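Local structure of Dhd127_b (Synthetic construct, 6DLM) at residues T28-L32 / R45-V50. The protein is a computationally designed helical hairpin that pairs with a partner chain, Dhd127_a, to form a coiled-coil heterodimer probably designed to be orthogonal to other such pairs. Residues are numbered along the deposited sequence; the frame is centred on the assembly and turned at random.
Sequences TQKEL and RVRELV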
loop_
_atom_site.group_PDB
_atom_site.type_symbol
_atom_site.label_atom_id
_atom_site.label_comp_id
_atom_site.label_asym_id
_atom_site.label_seq_id
_atom_site.Cartn_x
_atom_site.Cartn_y
_atom_site.Cartn_z
ATOM N N THR B 28 6.815 6.499 -4.445
ATOM C CA THR B 28 7.988 5.895 -5.045
ATOM C C THR B 28 7.592 5.108 -6.308
ATOM O O THR B 28 8.228 5.227 -7.329
ATOM C CB THR B 28 8.637 4.927 -4.051
ATOM O OG1 THR B 28 8.981 5.636 -2.860
ATOM C CG2 THR B 28 9.851 4.297 -4.650
ATOM N N GLN B 29 6.535 4.326 -6.208
ATOM C CA GLN B 29 6.017 3.587 -7.352
ATOM C C GLN B 29 5.493 4.509 -8.475
ATOM O O GLN B 29 5.631 4.190 -9.646
ATOM C CB GLN B 29 4.975 2.578 -6.893
ATOM C CG GLN B 29 5.620 1.414 -6.168
ATOM C CD GLN B 29 6.282 0.441 -7.131
ATOM O OE1 GLN B 29 5.705 0.078 -8.135
ATOM N NE2 GLN B 29 7.494 0.018 -6.814
ATOM N N LYS B 30 4.836 5.609 -8.126
ATOM C CA LYS B 30 4.396 6.550 -9.140
ATOM C C LYS B 30 5.600 7.154 -9.900
ATOM O O LYS B 30 5.535 7.300 -11.106
ATOM C CB LYS B 30 3.544 7.648 -8.518
ATOM C CG LYS B 30 2.888 8.552 -9.544
ATOM C CD LYS B 30 2.091 7.765 -10.569
ATOM C CE LYS B 30 0.880 7.097 -9.937
ATOM N NZ LYS B 30 -0.123 6.612 -10.928
ATOM N N GLU B 31 6.670 7.509 -9.203
ATOM C CA GLU B 31 7.831 8.033 -9.921
ATOM C C GLU B 31 8.357 6.958 -10.887
ATOM O O GLU B 31 8.639 7.252 -12.035
ATOM C CB GLU B 31 8.952 8.464 -8.974
ATOM C CG GLU B 31 10.215 8.923 -9.696
ATOM C CD GLU B 31 11.375 9.252 -8.766
ATOM O OE1 GLU B 31 11.149 9.392 -7.564
ATOM O OE2 GLU B 31 12.509 9.395 -9.241
ATOM N N LEU B 32 8.411 5.723 -10.419
ATOM C CA LEU B 32 8.886 4.634 -11.252
ATOM C C LEU B 32 8.008 4.475 -12.497
ATOM O O LEU B 32 8.516 4.387 -13.597
ATOM C CB LEU B 32 8.880 3.352 -10.421
ATOM C CG LEU B 32 9.214 2.021 -11.074
ATOM C CD1 LEU B 32 10.577 2.066 -11.723
ATOM C CD2 LEU B 32 9.154 0.892 -10.061
ATOM N N ARG B 45 18.100 4.938 -11.899
ATOM C CA ARG B 45 17.087 5.466 -10.991
ATOM C C ARG B 45 15.925 4.490 -10.781
ATOM O O ARG B 45 15.546 4.220 -9.660
ATOM C CB ARG B 45 16.553 6.794 -11.514
ATOM C CG ARG B 45 15.448 7.393 -10.672
ATOM C CD ARG B 45 15.888 7.658 -9.245
ATOM N NE ARG B 45 14.880 8.417 -8.526
ATOM C CZ ARG B 45 14.999 8.846 -7.279
ATOM N NH1 ARG B 45 16.092 8.581 -6.587
ATOM N NH2 ARG B 45 14.012 9.532 -6.725
ATOM N N VAL B 46 15.402 3.909 -11.853
ATOM C CA VAL B 46 14.312 2.958 -11.683
ATOM C C VAL B 46 14.753 1.742 -10.854
ATOM O O VAL B 46 13.983 1.271 -10.040
ATOM C CB VAL B 46 13.681 2.504 -13.015
ATOM C CG1 VAL B 46 12.858 3.627 -13.628
ATOM C CG2 VAL B 46 14.730 1.992 -13.974
ATOM N N ARG B 47 15.966 1.224 -11.058
ATOM C CA ARG B 47 16.438 0.102 -10.268
ATOM C C ARG B 47 16.522 0.502 -8.796
ATOM O O ARG B 47 16.217 -0.293 -7.928
ATOM C CB ARG B 47 17.800 -0.382 -10.763
ATOM C CG ARG B 47 17.737 -1.236 -12.013
ATOM C CD ARG B 47 17.080 -2.584 -11.748
ATOM N NE ARG B 47 17.156 -3.449 -12.919
ATOM C CZ ARG B 47 16.526 -4.610 -13.048
ATOM N NH1 ARG B 47 15.763 -5.073 -12.078
ATOM N NH2 ARG B 47 16.678 -5.314 -14.158
ATOM N N GLU B 48 16.974 1.723 -8.523
ATOM C CA GLU B 48 17.031 2.206 -7.147
ATOM C C GLU B 48 15.618 2.334 -6.535
ATOM O O GLU B 48 15.434 2.023 -5.371
ATOM C CB GLU B 48 17.786 3.527 -7.054
ATOM C CG GLU B 48 17.717 4.201 -5.697
ATOM C CD GLU B 48 18.351 3.398 -4.575
ATOM O OE1 GLU B 48 18.189 3.795 -3.407
ATOM O OE2 GLU B 48 19.007 2.382 -4.858
ATOM N N LEU B 49 14.650 2.802 -7.315
ATOM C CA LEU B 49 13.266 2.896 -6.833
ATOM C C LEU B 49 12.706 1.509 -6.489
ATOM O O LEU B 49 11.975 1.363 -5.527
ATOM C CB LEU B 49 12.364 3.589 -7.848
ATOM C CG LEU B 49 12.690 5.058 -8.085
ATOM C CD1 LEU B 49 11.974 5.580 -9.316
ATOM C CD2 LEU B 49 12.358 5.882 -6.854
ATOM N N VAL B 50 13.033 0.522 -7.302
ATOM C CA VAL B 50 12.615 -0.834 -7.011
ATOM C C VAL B 50 13.247 -1.312 -5.698
ATOM O O VAL B 50 12.557 -1.851 -4.860
ATOM C CB VAL B 50 13.022 -1.802 -8.132
ATOM C CG1 VAL B 50 12.887 -3.241 -7.662
ATOM C CG2 VAL B 50 12.192 -1.554 -9.374
#
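Helix segments T28-L32 and R45-V50 run antiparallel at 155°, their axes 9.6 Å apart at closest approach, with L32 across from V46 and T28 from L49. L49 points its side chain at the other helix and divides its methyls: CD1 packs against CG of E31 and CB of L32, while CD2 lies 3.7 Å from CG2 of T28. With OG1 beside the backbone N (chi1 -58°) and bonded to the carbonyl of E24, T28 holds CG2 anti to that N, turned to L49. L32 meets V46 at about a right angle, CD1 to CG1 at 3.4 Å, a tight fit; its CD2 touches CG2 of V50. On the outer flank, the extended E31 receives R45 side-on. OE2 of E31, almost in the guanidinium plane, accepts from NE of R45 at 2.7 Å and, through a more bent bond, from NH2 of R45 at 2.9 Å; OE1 of E31, tilted out of that plane, meets NH2 of R45 with its syn lone pair at 3.0 Å. Carboxylate and guanidinium planes stand 36° apart, twisting this salt bridge. CD2 of L49 lies 3.7 Å above the R45 guanidinium plane, offset toward its rim. An apolar seam, continued by I35 and bordered by Dhd127_a, is thus flanked by a salt bridge holding NE and NH2 of R45 on both carboxylate oxygens, which should limit guanidinium rotation and probably offsets its charge.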